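Long-range contact in translocator protein BipD (Burkholderia pseudomallei, PDB 2J9T), which is required for invasion of epithelial cells and probably regulates secretion of the effectors BipB and BipC and their integration into the target cell membrane: residues 57-62 against 159-164. Residues are numbered along the deposited sequence; the frame is centred on the assembly and turned at random.
With BO3 (boric acid), chain C.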
loop_
_atom_site.group_PDB
_atom_site.type_symbol
_atom_site.label_atom_id
_atom_site.label_comp_id
_atom_site.label_asym_id
_atom_site.label_seq_id
_atom_site.Cartn_x
_atom_site.Cartn_y
_atom_site.Cartn_z
ATOM N N LEU A 57 -13.193 4.153 7.119
ATOM C CA LEU A 57 -13.210 5.613 7.138
ATOM C C LEU A 57 -14.491 6.086 6.455
ATOM O O LEU A 57 -14.904 5.534 5.434
ATOM C CB LEU A 57 -12.000 6.171 6.382
ATOM C CG LEU A 57 -10.656 6.180 7.102
ATOM C CD1 LEU A 57 -10.084 7.584 7.101
ATOM C CD2 LEU A 57 -10.809 5.657 8.521
ATOM N N ARG A 58 -15.122 7.104 7.021
ATOM C CA ARG A 58 -16.357 7.622 6.456
ATOM C C ARG A 58 -16.571 9.095 6.780
ATOM O O ARG A 58 -16.430 9.517 7.923
ATOM C CB ARG A 58 -17.549 6.794 6.928
ATOM C CG ARG A 58 -18.802 7.611 7.163
ATOM C CD ARG A 58 -19.945 6.741 7.631
ATOM N NE ARG A 58 -19.675 6.151 8.935
ATOM C CZ ARG A 58 -19.800 6.800 10.084
ATOM N NH1 ARG A 58 -20.199 8.061 10.090
ATOM N NH2 ARG A 58 -19.528 6.188 11.223
ATOM N N LEU A 59 -16.921 9.866 5.758
ATOM C CA LEU A 59 -17.147 11.296 5.906
ATOM C C LEU A 59 -18.454 11.565 6.639
ATOM O O LEU A 59 -19.368 10.736 6.620
ATOM C CB LEU A 59 -17.175 11.970 4.526
ATOM C CG LEU A 59 -15.857 12.029 3.751
ATOM C CD1 LEU A 59 -16.078 12.589 2.356
ATOM C CD2 LEU A 59 -14.813 12.841 4.502
ATOM N N PRO A 60 -18.548 12.733 7.270
ATOM C CA PRO A 60 -19.774 13.126 7.963
ATOM C C PRO A 60 -20.944 13.143 6.973
ATOM O O PRO A 60 -20.758 13.402 5.781
ATOM C CB PRO A 60 -19.462 14.551 8.436
ATOM C CG PRO A 60 -17.990 14.569 8.610
ATOM C CD PRO A 60 -17.436 13.664 7.538
ATOM N N ASP A 61 -22.143 12.857 7.468
ATOM C CA ASP A 61 -23.333 12.804 6.619
ATOM C C ASP A 61 -24.585 13.124 7.430
ATOM O O ASP A 61 -24.514 13.312 8.645
ATOM C CB ASP A 61 -23.464 11.412 5.994
ATOM C CG ASP A 61 -24.104 11.444 4.622
ATOM O OD1 ASP A 61 -24.205 12.537 4.025
ATOM O OD2 ASP A 61 -24.499 10.364 4.134
ATOM N N ARG A 62 -25.734 13.179 6.760
ATOM C CA ARG A 62 -27.003 13.454 7.437
ATOM C C ARG A 62 -28.034 12.362 7.178
ATOM O O ARG A 62 -28.350 12.046 6.028
ATOM C CB ARG A 62 -27.566 14.814 7.023
ATOM C CG ARG A 62 -26.906 15.983 7.720
ATOM C CD ARG A 62 -27.927 16.896 8.382
ATOM N NE ARG A 62 -27.304 18.128 8.850
ATOM C CZ ARG A 62 -27.978 19.196 9.253
ATOM N NH1 ARG A 62 -27.331 20.278 9.657
ATOM N NH2 ARG A 62 -29.300 19.179 9.252
ATOM N N SER A 159 -9.432 11.663 8.024
ATOM C CA SER A 159 -9.858 11.846 9.405
ATOM C C SER A 159 -9.801 13.307 9.842
ATOM O O SER A 159 -10.745 13.822 10.446
ATOM C CB SER A 159 -9.013 10.991 10.342
ATOM O OG SER A 159 -8.177 10.119 9.610
ATOM N N LYS A 160 -8.685 13.966 9.550
ATOM C CA LYS A 160 -8.504 15.363 9.929
ATOM C C LYS A 160 -9.525 16.259 9.238
ATOM O O LYS A 160 -10.102 17.158 9.856
ATOM C CB LYS A 160 -7.089 15.830 9.591
ATOM C CG LYS A 160 -6.084 15.611 10.705
ATOM C CD LYS A 160 -4.730 15.196 10.146
ATOM C CE LYS A 160 -3.589 15.634 11.052
ATOM N NZ LYS A 160 -2.566 16.413 10.299
ATOM N N LEU A 161 -9.733 16.018 7.949
ATOM C CA LEU A 161 -10.646 16.827 7.158
ATOM C C LEU A 161 -12.046 16.921 7.769
ATOM O O LEU A 161 -12.792 17.865 7.496
ATOM C CB LEU A 161 -10.680 16.335 5.698
ATOM C CG LEU A 161 -11.879 15.587 5.093
ATOM C CD1 LEU A 161 -11.446 14.931 3.784
ATOM C CD2 LEU A 161 -12.462 14.546 6.033
ATOM N N GLN A 162 -12.379 15.962 8.628
ATOM C CA GLN A 162 -13.700 15.916 9.252
ATOM C C GLN A 162 -13.950 17.045 10.247
ATOM O O GLN A 162 -15.097 17.309 10.632
ATOM C CB GLN A 162 -13.947 14.553 9.888
ATOM C CG GLN A 162 -13.986 13.427 8.874
ATOM C CD GLN A 162 -14.285 12.097 9.498
ATOM O OE1 GLN A 162 -15.040 12.011 10.464
ATOM N NE2 GLN A 162 -13.718 11.036 8.933
ATOM N N ASP A 163 -12.881 17.734 10.636
ATOM C CA ASP A 163 -13.001 18.868 11.544
ATOM C C ASP A 163 -13.517 20.097 10.790
ATOM O O ASP A 163 -13.927 21.084 11.399
ATOM C CB ASP A 163 -11.650 19.188 12.191
ATOM C CG ASP A 163 -11.115 18.043 13.034
ATOM O OD1 ASP A 163 -9.966 18.148 13.520
ATOM O OD2 ASP A 163 -11.838 17.035 13.201
ATOM N N TYR A 164 -13.486 20.031 9.462
ATOM C CA TYR A 164 -13.917 21.146 8.632
ATOM C C TYR A 164 -15.245 20.879 7.933
ATOM O O TYR A 164 -15.625 21.597 7.011
ATOM C CB TYR A 164 -12.834 21.510 7.616
ATOM C CG TYR A 164 -11.483 21.778 8.240
ATOM C CD1 TYR A 164 -10.642 20.734 8.594
ATOM C CD2 TYR A 164 -11.057 23.073 8.493
ATOM C CE1 TYR A 164 -9.406 20.971 9.178
ATOM C CE2 TYR A 164 -9.822 23.319 9.079
ATOM C CZ TYR A 164 -8.998 22.260 9.410
ATOM O OH TYR A 164 -7.765 22.493 9.977
HETATM B B BO3 C . -7.757 19.295 7.153
HETATM O O1 BO3 C . -8.411 18.583 8.187
HETATM O O2 BO3 C . -7.186 20.565 7.415
HETATM O O3 BO3 C . -7.646 18.718 5.865
#
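Gln162 presses its side chain against the extended chain at Arg58 and Pro60, and this is the broadest part of the contact. Its CG methylene lies 3.7 Å from Pro60 CD, the two side chains meeting at a slant. CG sits beside the backbone N (chi1 -64°) and the chain runs straight on beyond it (chi2 -178°), which carries the amide past the proline ring to the Arg58 carbonyl. There Gln162 NE2 comes within 3.3 Å of Arg58 O, but at an angle too poor for a hydrogen bond. The amide nitrogen is instead bonded to Met158 O, one turn back, and to Arg71 O, so two backbone carbonyls hold NE2.

The apolar part centres on Leu59, whose CD2 methyl meets Leu161 CD2, the two side chains crossing at about a right angle. Leu59 also packs on Trp250, Asn251 and Phe254 of helix 244-292, while Leu161 reaches Ile180 of helix 177-189. At the other end of the contact from Pro60, Leu57 CD1 lies 4.0 Å from Ser159 OG, a loose contact.

Main-chain bonds shape the second segment: Gln162 N to Ser159 O (3.2 Å), Asp163 N to Lys160 O (2.9 Å) and Tyr164 N to Leu161 O (3.0 Å) each step back three residues, giving residues 161-163 a 3-10 form. Boric acid lies near Lys160, Leu161 and Tyr164, but its placement against the Tyr164 ring and the Lys160 carbonyl is doubtful.

The contact is plain packing without a cross-segment hydrogen bond. It seats the linker between helix 41-56 and the 61-63/66-68 hairpin against the end of one predicted coiled-coil helix and beside another, consistent with an N-terminal domain that acts as an intramolecular chaperone for the coiled-coil region in this tip-complex component of a type III secretion system.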